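Local atomic coordinates of endo-beta-1,4-glucanase (cellulase B) (Bacillus halodurans, PDB entry 4V2X), a protein that probably hydrolyses beta-1,4-linked glucans such as cellulose, joining a family 5 glycoside hydrolase module to an immunoglobulin-like module and a family 46 carbohydrate-binding module. Residues Phe549-Leu560 against Asn571-Val581; Ser505-Tyr513 against Ser526-Phe534. All blocks are in the same frame, centred on the assembly; numbering follows the deposited sequence.

Contact 1: Phe549-Leu560 against Asn571-Val581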
loop_
_atom_site.group_PDB
_atom_site.type_symbol
_atom_site.label_atom_id
_atom_site.label_comp_id
_atom_site.label_asym_id
_atom_site.label_seq_id
_atom_site.Cartn_x
_atom_site.Cartn_y
_atom_site.Cartn_z
ATOM N N PHE A 549 16.382 3.635 -38.903
ATOM C CA PHE A 549 15.318 4.316 -39.647
ATOM C C PHE A 549 14.701 3.363 -40.665
ATOM O O PHE A 549 13.491 3.158 -40.674
ATOM C CB PHE A 549 15.860 5.561 -40.344
ATOM C CG PHE A 549 14.897 6.205 -41.313
ATOM C CD1 PHE A 549 13.807 6.929 -40.853
ATOM C CD2 PHE A 549 15.125 6.138 -42.681
ATOM C CE1 PHE A 549 12.939 7.547 -41.744
ATOM C CE2 PHE A 549 14.264 6.757 -43.579
ATOM C CZ PHE A 549 13.171 7.463 -43.109
ATOM N N PHE A 550 15.542 2.778 -41.513
ATOM C CA PHE A 550 15.051 1.915 -42.584
ATOM C C PHE A 550 14.371 0.638 -42.094
ATOM O O PHE A 550 13.495 0.112 -42.780
ATOM C CB PHE A 550 16.172 1.593 -43.568
ATOM C CG PHE A 550 16.572 2.762 -44.417
ATOM C CD1 PHE A 550 15.681 3.304 -45.333
ATOM C CD2 PHE A 550 17.829 3.326 -44.303
ATOM C CE1 PHE A 550 16.038 4.384 -46.120
ATOM C CE2 PHE A 550 18.197 4.405 -45.095
ATOM C CZ PHE A 550 17.299 4.935 -46.002
ATOM N N ARG A 551 14.745 0.152 -40.913
ATOM C CA ARG A 551 14.079 -1.026 -40.341
ATOM C C ARG A 551 12.573 -0.817 -40.163
ATOM O O ARG A 551 11.809 -1.781 -40.154
ATOM C CB ARG A 551 14.702 -1.431 -39.000
ATOM C CG ARG A 551 15.949 -2.284 -39.128
ATOM C CD ARG A 551 16.214 -3.101 -37.873
ATOM N NE ARG A 551 16.499 -2.263 -36.713
ATOM C CZ ARG A 551 17.684 -1.719 -36.432
ATOM N NH1 ARG A 551 18.730 -1.903 -37.234
ATOM N NH2 ARG A 551 17.821 -0.978 -35.339
ATOM N N GLU A 552 12.152 0.439 -40.027
ATOM C CA GLU A 552 10.743 0.765 -39.865
ATOM C C GLU A 552 10.190 1.589 -41.028
ATOM O O GLU A 552 9.270 2.392 -40.856
ATOM C CB GLU A 552 10.548 1.469 -38.522
ATOM C CG GLU A 552 10.974 0.583 -37.361
ATOM C CD GLU A 552 10.639 1.168 -36.007
ATOM O OE1 GLU A 552 9.443 1.218 -35.659
ATOM O OE2 GLU A 552 11.581 1.569 -35.294
ATOM N N VAL A 553 10.747 1.365 -42.217
ATOM C CA VAL A 553 10.232 1.939 -43.442
ATOM C C VAL A 553 9.878 0.797 -44.392
ATOM O O VAL A 553 10.709 -0.068 -44.673
ATOM C CB VAL A 553 11.265 2.868 -44.103
ATOM C CG1 VAL A 553 10.767 3.373 -45.454
ATOM C CG2 VAL A 553 11.606 4.034 -43.177
ATOM N N ARG A 554 8.646 0.798 -44.883
ATOM C CA ARG A 554 8.231 -0.188 -45.881
ATOM C C ARG A 554 8.720 0.227 -47.259
ATOM O O ARG A 554 8.986 1.406 -47.503
ATOM C CB ARG A 554 6.715 -0.380 -45.864
ATOM C CG ARG A 554 5.902 0.782 -46.398
ATOM C CD ARG A 554 4.514 0.327 -46.822
ATOM N NE ARG A 554 3.746 1.436 -47.375
ATOM C CZ ARG A 554 3.003 2.280 -46.664
ATOM N NH1 ARG A 554 2.895 2.161 -45.341
ATOM N NH2 ARG A 554 2.355 3.257 -47.288
ATOM N N ASP A 555 8.854 -0.743 -48.159
ATOM C CA ASP A 555 9.204 -0.452 -49.545
ATOM C C ASP A 555 8.204 0.549 -50.127
ATOM O O ASP A 555 7.007 0.495 -49.824
ATOM C CB ASP A 555 9.189 -1.725 -50.398
ATOM C CG ASP A 555 10.372 -2.636 -50.134
ATOM O OD1 ASP A 555 11.228 -2.323 -49.280
ATOM O OD2 ASP A 555 10.440 -3.689 -50.798
ATOM N N GLY A 556 8.702 1.458 -50.953
ATOM C CA GLY A 556 7.875 2.507 -51.536
ATOM C C GLY A 556 8.577 3.852 -51.488
ATOM O O GLY A 556 9.793 3.926 -51.305
ATOM N N GLU A 557 7.798 4.916 -51.652
ATOM C CA GLU A 557 8.353 6.248 -51.831
ATOM C C GLU A 557 8.047 7.104 -50.615
ATOM O O GLU A 557 6.903 7.193 -50.177
ATOM C CB GLU A 557 7.785 6.898 -53.086
ATOM C CG GLU A 557 8.479 8.201 -53.453
ATOM C CD GLU A 557 8.017 8.764 -54.777
ATOM O OE1 GLU A 557 7.766 7.969 -55.702
ATOM O OE2 GLU A 557 7.910 10.006 -54.891
ATOM N N VAL A 558 9.092 7.724 -50.084
ATOM C CA VAL A 558 9.009 8.519 -48.863
ATOM C C VAL A 558 9.519 9.924 -49.156
ATOM O O VAL A 558 10.571 10.101 -49.785
ATOM C CB VAL A 558 9.841 7.860 -47.749
ATOM C CG1 VAL A 558 10.089 8.811 -46.580
ATOM C CG2 VAL A 558 9.145 6.584 -47.283
ATOM N N ARG A 559 8.774 10.924 -48.695
ATOM C CA ARG A 559 9.207 12.309 -48.796
ATOM C C ARG A 559 9.849 12.725 -47.487
ATOM O O ARG A 559 9.244 12.600 -46.418
ATOM C CB ARG A 559 8.037 13.248 -49.120
ATOM C CG ARG A 559 8.469 14.696 -49.316
ATOM C CD ARG A 559 7.303 15.581 -49.752
ATOM N NE ARG A 559 6.186 15.524 -48.806
ATOM C CZ ARG A 559 6.134 16.163 -47.632
ATOM N NH1 ARG A 559 7.137 16.936 -47.224
ATOM N NH2 ARG A 559 5.064 16.027 -46.855
ATOM N N LEU A 560 11.087 13.200 -47.578
ATOM C CA LEU A 560 11.802 13.734 -46.437
ATOM C C LEU A 560 11.751 15.252 -46.494
ATOM O O LEU A 560 11.785 15.836 -47.576
ATOM C CB LEU A 560 13.259 13.277 -46.461
ATOM C CG LEU A 560 13.502 11.773 -46.500
ATOM C CD1 LEU A 560 14.996 11.498 -46.541
ATOM C CD2 LEU A 560 12.865 11.078 -45.310
ATOM N N ASN A 571 13.224 19.618 -49.342
ATOM C CA ASN A 571 12.590 18.315 -49.544
ATOM C C ASN A 571 13.506 17.364 -50.282
ATOM O O ASN A 571 14.400 17.788 -51.005
ATOM C CB ASN A 571 11.282 18.459 -50.316
ATOM C CG ASN A 571 10.248 19.271 -49.561
ATOM O OD1 ASN A 571 9.646 20.192 -50.112
ATOM N ND2 ASN A 571 10.045 18.945 -48.301
ATOM N N TYR A 572 13.263 16.072 -50.100
ATOM C CA TYR A 572 14.069 15.029 -50.723
ATOM C C TYR A 572 13.202 13.788 -50.801
ATOM O O TYR A 572 12.355 13.565 -49.939
ATOM C CB TYR A 572 15.320 14.771 -49.887
ATOM C CG TYR A 572 16.408 13.946 -50.541
ATOM C CD1 TYR A 572 17.376 14.541 -51.348
ATOM C CD2 TYR A 572 16.506 12.575 -50.307
ATOM C CE1 TYR A 572 18.391 13.791 -51.920
ATOM C CE2 TYR A 572 17.517 11.819 -50.879
ATOM C CZ TYR A 572 18.452 12.429 -51.688
ATOM O OH TYR A 572 19.459 11.686 -52.250
ATOM N N THR A 573 13.403 12.992 -51.844
ATOM C CA THR A 573 12.655 11.765 -52.012
ATOM C C THR A 573 13.571 10.557 -51.889
ATOM O O THR A 573 14.667 10.532 -52.454
ATOM C CB THR A 573 11.943 11.750 -53.373
ATOM O OG1 THR A 573 11.047 12.866 -53.437
ATOM C CG2 THR A 573 11.156 10.453 -53.568
ATOM N N ILE A 574 13.117 9.558 -51.142
ATOM C CA ILE A 574 13.759 8.249 -51.173
ATOM C C ILE A 574 12.776 7.184 -51.643
ATOM O O ILE A 574 11.586 7.226 -51.329
ATOM C CB ILE A 574 14.402 7.844 -49.829
ATOM C CG1 ILE A 574 13.399 7.949 -48.683
ATOM C CG2 ILE A 574 15.623 8.709 -49.549
ATOM C CD1 ILE A 574 13.834 7.257 -47.412
ATOM N N ILE A 575 13.295 6.249 -52.430
ATOM C CA ILE A 575 12.534 5.097 -52.886
ATOM C C ILE A 575 13.271 3.880 -52.353
ATOM O O ILE A 575 14.451 3.680 -52.653
ATOM C CB ILE A 575 12.412 5.053 -54.421
ATOM C CG1 ILE A 575 11.687 6.306 -54.920
ATOM C CG2 ILE A 575 11.652 3.803 -54.859
ATOM C CD1 ILE A 575 11.625 6.445 -56.422
ATOM N N LYS A 576 12.575 3.098 -51.537
ATOM C CA LYS A 576 13.139 1.901 -50.930
ATOM C C LYS A 576 12.626 0.675 -51.682
ATOM O O LYS A 576 11.421 0.507 -51.865
ATOM C CB LYS A 576 12.745 1.816 -49.460
ATOM C CG LYS A 576 13.337 0.635 -48.701
ATOM C CD LYS A 576 12.816 0.589 -47.277
ATOM C CE LYS A 576 13.551 -0.447 -46.445
ATOM N NZ LYS A 576 13.241 -1.836 -46.875
ATOM N N ASN A 577 13.561 -0.164 -52.116
ATOM C CA ASN A 577 13.263 -1.437 -52.760
ATOM C C ASN A 577 14.156 -2.476 -52.103
ATOM O O ASN A 577 15.323 -2.606 -52.459
ATOM C CB ASN A 577 13.561 -1.362 -54.262
ATOM C CG ASN A 577 12.466 -0.658 -55.057
ATOM O OD1 ASN A 577 12.714 0.341 -55.741
ATOM N ND2 ASN A 577 11.252 -1.189 -54.986
ATOM N N GLY A 578 13.620 -3.200 -51.129
ATOM C CA GLY A 578 14.430 -4.104 -50.317
ATOM C C GLY A 578 15.463 -3.336 -49.516
ATOM O O GLY A 578 15.147 -2.323 -48.898
ATOM N N ASN A 579 16.707 -3.800 -49.544
ATOM C CA ASN A 579 17.791 -3.114 -48.845
ATOM C C ASN A 579 18.432 -1.994 -49.670
ATOM O O ASN A 579 19.378 -1.352 -49.208
ATOM C CB ASN A 579 18.861 -4.121 -48.416
ATOM C CG ASN A 579 18.366 -5.076 -47.350
ATOM O OD1 ASN A 579 17.563 -4.710 -46.497
ATOM N ND2 ASN A 579 18.857 -6.305 -47.384
ATOM N N GLN A 580 17.921 -1.763 -50.878
ATOM C CA GLN A 580 18.443 -0.732 -51.757
ATOM C C GLN A 580 17.583 0.530 -51.691
ATOM O O GLN A 580 16.346 0.470 -51.674
ATOM C CB GLN A 580 18.518 -1.244 -53.197
ATOM C CG GLN A 580 19.365 -2.504 -53.375
ATOM C CD GLN A 580 20.814 -2.350 -52.911
ATOM O OE1 GLN A 580 21.413 -1.278 -53.028
ATOM N NE2 GLN A 580 21.389 -3.434 -52.390
ATOM N N VAL A 581 18.257 1.672 -51.669
ATOM C CA VAL A 581 17.595 2.953 -51.524
ATOM C C VAL A 581 18.089 3.902 -52.605
ATOM O O VAL A 581 19.297 4.078 -52.791
ATOM C CB VAL A 581 17.868 3.560 -50.137
ATOM C CG1 VAL A 581 17.099 4.867 -49.962
ATOM C CG2 VAL A 581 17.508 2.562 -49.048
HETATM O O HOH W 1 13.124 -2.420 -43.839
HETATM O O HOH W 2 10.898 -2.525 -45.963
HETATM O O HOH W 3 8.481 12.327 -53.352
#
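Ile574 CD1 reaches two phenylalanines that pack on each other, Phe549 and Phe550, on the helix that carries them. Ile574 CD1 lies 3.8 Å from Phe550 CE1 and also touches Phe549 CE2, where it comes in at the ring edge. The first torsion explains the reach: CG1 sits between the backbone N and the carbonyl carbon (chi1 53°), beside Val558, and CD1 extends from there to the rings. On the Phe550 ring, Val581 CG2 lies over one face, 4.1 Å from the centroid, in a CH-pi contact. Phe549 CD2 lies over the centre of the opposite face, so this ring is held between two neighbours. Leu560 CD1 extends the apolar layer to Ile574 CG2 and Tyr572 CD2. The hydroxyl of Tyr572 bonds to Gln486 O on strand 484-491.

The backbones form an antiparallel beta hairpin within the all-antiparallel sheet of the carbohydrate-binding module. Gly556, Val558 and Leu560 make hydrogen-bonded pairs with Lys576, Ile574 and Tyr572. Their side chains, where present, lie on the same face as Ile574. The central bond, Val558 N to Ile574 O, is 2.8 Å long and nearly straight.

Lys576 is extended as far as CE and then bends (chi4 -69°). Its CD and CE pass Val553 O, and NZ turns to Asp555. The salt bridge from Lys576 NZ to Asp555 OD1 measures 3.2 Å. Lys576 NZ also gives a 2.8 Å bond to Gly578 O, from above the carbonyl plane. Two waters link NZ to Phe550 O and Val553 O. Gly578 N makes weak bonds to both carboxylate oxygens of Asp555, at the type II' turn Asn577-Gln580. On the other face, Glu557 CG packs 3.5 Å from Thr573 CG2, and one water joins Glu557 OE2 to Thr573 OG1.

Contact 2: Ser505-Tyr513 against Ser526-Phe534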
loop_
_atom_site.group_PDB
_atom_site.type_symbol
_atom_site.label_atom_id
_atom_site.label_comp_id
_atom_site.label_asym_id
_atom_site.label_seq_id
_atom_site.Cartn_x
_atom_site.Cartn_y
_atom_site.Cartn_z
ATOM N N SER A 505 22.729 24.701 -40.013
ATOM C CA SER A 505 22.663 23.671 -38.989
ATOM C C SER A 505 21.305 22.983 -39.088
ATOM O O SER A 505 20.274 23.656 -39.160
ATOM C CB SER A 505 22.833 24.299 -37.608
ATOM O OG SER A 505 22.603 23.360 -36.575
ATOM N N LEU A 506 21.305 21.653 -39.102
ATOM C CA LEU A 506 20.060 20.904 -39.229
ATOM C C LEU A 506 19.335 20.856 -37.896
ATOM O O LEU A 506 19.935 20.531 -36.881
ATOM C CB LEU A 506 20.343 19.482 -39.715
ATOM C CG LEU A 506 19.132 18.556 -39.895
ATOM C CD1 LEU A 506 18.247 19.012 -41.041
ATOM C CD2 LEU A 506 19.600 17.128 -40.120
ATOM N N ALA A 507 18.033 21.147 -37.911
ATOM C CA ALA A 507 17.204 21.086 -36.708
ATOM C C ALA A 507 16.490 19.738 -36.569
ATOM O O ALA A 507 16.565 19.088 -35.524
ATOM C CB ALA A 507 16.190 22.219 -36.718
ATOM N N THR A 508 15.799 19.327 -37.621
ATOM C CA THR A 508 15.082 18.050 -37.596
ATOM C C THR A 508 14.705 17.614 -39.021
ATOM O O THR A 508 14.960 18.329 -40.002
ATOM C CB THR A 508 13.859 18.118 -36.637
ATOM O OG1 THR A 508 13.222 16.827 -36.516
ATOM C CG2 THR A 508 12.871 19.182 -37.091
ATOM N N MET A 509 14.152 16.414 -39.123
ATOM C CA MET A 509 13.812 15.817 -40.404
ATOM C C MET A 509 12.468 15.120 -40.275
ATOM O O MET A 509 12.266 14.338 -39.350
ATOM C CB MET A 509 14.869 14.796 -40.825
ATOM C CG MET A 509 14.629 14.206 -42.210
ATOM S SD MET A 509 15.521 12.673 -42.533
ATOM C CE MET A 509 14.577 11.502 -41.559
ATOM N N GLU A 510 11.566 15.416 -41.206
ATOM C CA GLU A 510 10.310 14.692 -41.325
ATOM C C GLU A 510 10.423 13.592 -42.365
ATOM O O GLU A 510 11.177 13.718 -43.329
ATOM C CB GLU A 510 9.176 15.628 -41.747
ATOM C CG GLU A 510 8.826 16.699 -40.741
ATOM C CD GLU A 510 7.678 17.540 -41.225
ATOM O OE1 GLU A 510 6.522 17.116 -41.039
ATOM O OE2 GLU A 510 7.951 18.613 -41.806
ATOM N N ALA A 511 9.657 12.527 -42.168
ATOM C CA ALA A 511 9.558 11.435 -43.137
ATOM C C ALA A 511 8.105 10.981 -43.221
ATOM O O ALA A 511 7.519 10.566 -42.215
ATOM C CB ALA A 511 10.468 10.276 -42.734
ATOM N N VAL A 512 7.523 11.095 -44.415
ATOM C CA VAL A 512 6.146 10.659 -44.660
ATOM C C VAL A 512 6.107 9.847 -45.945
ATOM O O VAL A 512 6.889 10.095 -46.862
ATOM C CB VAL A 512 5.163 11.851 -44.761
ATOM C CG1 VAL A 512 5.225 12.707 -43.503
ATOM C CG2 VAL A 512 5.442 12.705 -45.991
ATOM N N TYR A 513 5.206 8.870 -46.016
ATOM C CA TYR A 513 4.979 8.156 -47.262
ATOM C C TYR A 513 4.246 9.106 -48.186
ATOM O O TYR A 513 3.336 9.799 -47.738
ATOM C CB TYR A 513 4.159 6.889 -47.019
ATOM C CG TYR A 513 4.922 5.863 -46.213
ATOM C CD1 TYR A 513 5.992 5.175 -46.777
ATOM C CD2 TYR A 513 4.598 5.604 -44.888
ATOM C CE1 TYR A 513 6.708 4.245 -46.045
ATOM C CE2 TYR A 513 5.313 4.676 -44.145
ATOM C CZ TYR A 513 6.370 4.000 -44.735
ATOM O OH TYR A 513 7.094 3.080 -44.014
ATOM N N SER A 526 5.498 12.729 -37.855
ATOM C CA SER A 526 6.332 12.841 -39.041
ATOM C C SER A 526 7.778 13.217 -38.716
ATOM O O SER A 526 8.651 12.969 -39.527
ATOM C CB SER A 526 5.760 13.903 -39.984
ATOM O OG SER A 526 5.758 15.171 -39.347
ATOM N N PHE A 527 8.016 13.842 -37.560
ATOM C CA PHE A 527 9.357 14.320 -37.211
ATOM C C PHE A 527 10.153 13.201 -36.565
ATOM O O PHE A 527 9.816 12.750 -35.469
ATOM C CB PHE A 527 9.291 15.491 -36.236
ATOM C CG PHE A 527 8.775 16.759 -36.842
ATOM C CD1 PHE A 527 9.648 17.657 -37.430
ATOM C CD2 PHE A 527 7.423 17.058 -36.822
ATOM C CE1 PHE A 527 9.186 18.837 -37.983
ATOM C CE2 PHE A 527 6.957 18.239 -37.378
ATOM C CZ PHE A 527 7.843 19.122 -37.962
ATOM N N LYS A 528 11.193 12.756 -37.254
ATOM C CA LYS A 528 12.015 11.643 -36.778
ATOM C C LYS A 528 12.993 12.085 -35.690
ATOM O O LYS A 528 13.235 13.282 -35.481
ATOM C CB LYS A 528 12.780 10.999 -37.938
ATOM C CG LYS A 528 11.906 10.483 -39.072
ATOM C CD LYS A 528 10.885 9.441 -38.620
ATOM C CE LYS A 528 9.492 10.022 -38.411
ATOM N NZ LYS A 528 8.503 8.994 -37.972
ATOM N N GLU A 529 13.547 11.101 -34.993
ATOM C CA GLU A 529 14.407 11.347 -33.850
ATOM C C GLU A 529 15.851 11.641 -34.275
ATOM O O GLU A 529 16.494 10.828 -34.938
ATOM C CB GLU A 529 14.360 10.152 -32.903
ATOM C CG GLU A 529 15.263 10.332 -31.696
ATOM C CD GLU A 529 15.189 9.206 -30.694
ATOM O OE1 GLU A 529 14.266 8.371 -30.773
ATOM O OE2 GLU A 529 16.077 9.163 -29.822
ATOM N N PHE A 530 16.371 12.795 -33.855
ATOM C CA PHE A 530 17.718 13.234 -34.214
ATOM C C PHE A 530 18.737 12.238 -33.664
ATOM O O PHE A 530 18.667 11.857 -32.497
ATOM C CB PHE A 530 17.980 14.635 -33.638
ATOM C CG PHE A 530 19.194 15.325 -34.206
ATOM C CD1 PHE A 530 20.480 14.936 -33.841
ATOM C CD2 PHE A 530 19.048 16.393 -35.085
ATOM C CE1 PHE A 530 21.591 15.584 -34.353
ATOM C CE2 PHE A 530 20.157 17.047 -35.598
ATOM C CZ PHE A 530 21.431 16.645 -35.235
ATOM N N GLY A 531 19.672 11.816 -34.513
ATOM C CA GLY A 531 20.711 10.861 -34.115
ATOM C C GLY A 531 20.258 9.435 -34.360
ATOM O O GLY A 531 20.929 8.676 -35.073
ATOM N N TYR A 532 19.104 9.073 -33.808
ATOM C CA TYR A 532 18.604 7.712 -33.914
ATOM C C TYR A 532 18.220 7.359 -35.350
ATOM O O TYR A 532 18.619 6.309 -35.857
ATOM C CB TYR A 532 17.411 7.491 -32.983
ATOM C CG TYR A 532 16.880 6.081 -33.048
ATOM C CD1 TYR A 532 17.547 5.046 -32.420
ATOM C CD2 TYR A 532 15.730 5.783 -33.773
ATOM C CE1 TYR A 532 17.080 3.745 -32.492
ATOM C CE2 TYR A 532 15.257 4.482 -33.858
ATOM C CZ TYR A 532 15.937 3.469 -33.207
ATOM O OH TYR A 532 15.468 2.185 -33.287
ATOM N N ALA A 533 17.436 8.232 -35.988
ATOM C CA ALA A 533 16.924 7.984 -37.339
ATOM C C ALA A 533 17.763 8.631 -38.447
ATOM O O ALA A 533 17.769 8.162 -39.591
ATOM C CB ALA A 533 15.478 8.451 -37.432
ATOM N N PHE A 534 18.462 9.709 -38.114
ATOM C CA PHE A 534 19.245 10.441 -39.093
ATOM C C PHE A 534 20.292 11.270 -38.371
ATOM O O PHE A 534 20.167 11.522 -37.173
ATOM C CB PHE A 534 18.341 11.377 -39.896
ATOM C CG PHE A 534 17.764 12.487 -39.068
ATOM C CD1 PHE A 534 16.589 12.294 -38.359
ATOM C CD2 PHE A 534 18.423 13.708 -38.959
ATOM C CE1 PHE A 534 16.056 13.306 -37.580
ATOM C CE2 PHE A 534 17.899 14.717 -38.170
ATOM C CZ PHE A 534 16.719 14.521 -37.490
HETATM O O HOH W 4 14.763 15.416 -34.948
#
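Strand 506-513 is an outermost strand of the antiparallel sheet in the carbohydrate-binding module, and the loop Ser526-Ala533 packs along it. A single backbone bridge, Glu510 with Phe527, joins them. Lys528 N bonds to Met509 O at 2.8 Å, and Ala511 N bonds to Ser526 O at 2.9 Å. A classic beta bulge at Ala507 and Thr508 sets two residues of this strand against His563 of strand 556-564.

On one side of the strand, Met509 lies against Phe534. Met509 CB sits over the centre of the Phe534 ring, 3.7 Å from the centroid. The Met509 sulfur adds an oblique Met-aromatic contact. Met509 bends at chi3 (74°), which brings its CE to 3.8 Å from Lys528 CG. Leu506 CD2 also meets the Phe534 ring, at CE2. Lys528 NZ points onward to carbonyls of the preceding loop, including Ala519 O.

On the other side, Glu510 lies alongside Phe527, pointing the same way. Its CG is over the ring face, and the carboxylate is stacked on the ring with the planes 8° apart. Thr508 CG2 meets the same ring at its edge. A water joins Thr508 OG1 to Lys528 O. The Glu510 carboxylate is held at both oxygens: OE2 bonds to His563, and OE1 takes the Ser526 OG hydrogen bond at 2.7 Å on its anti lone pair.

Contacts 1 and 2 lie in one module, with centres about 13 Å apart. Contact 2 comes first along the chain and closes before contact 1 opens. Both use the same antiparallel sheet. Strand 506-513 of contact 2 pairs with strand 556-564 of contact 1, which in turn pairs with strand 569-577. Arg559 N probably bonds to Val512 O at that junction. Tyr513 OH meets Arg554 N in a second probable bond. Phe549, at the helix of contact 1, packs on Ala533 of the loop. The loop, edge strand and hairpin thus pack together within the carbohydrate-binding module, away from the calcium sites.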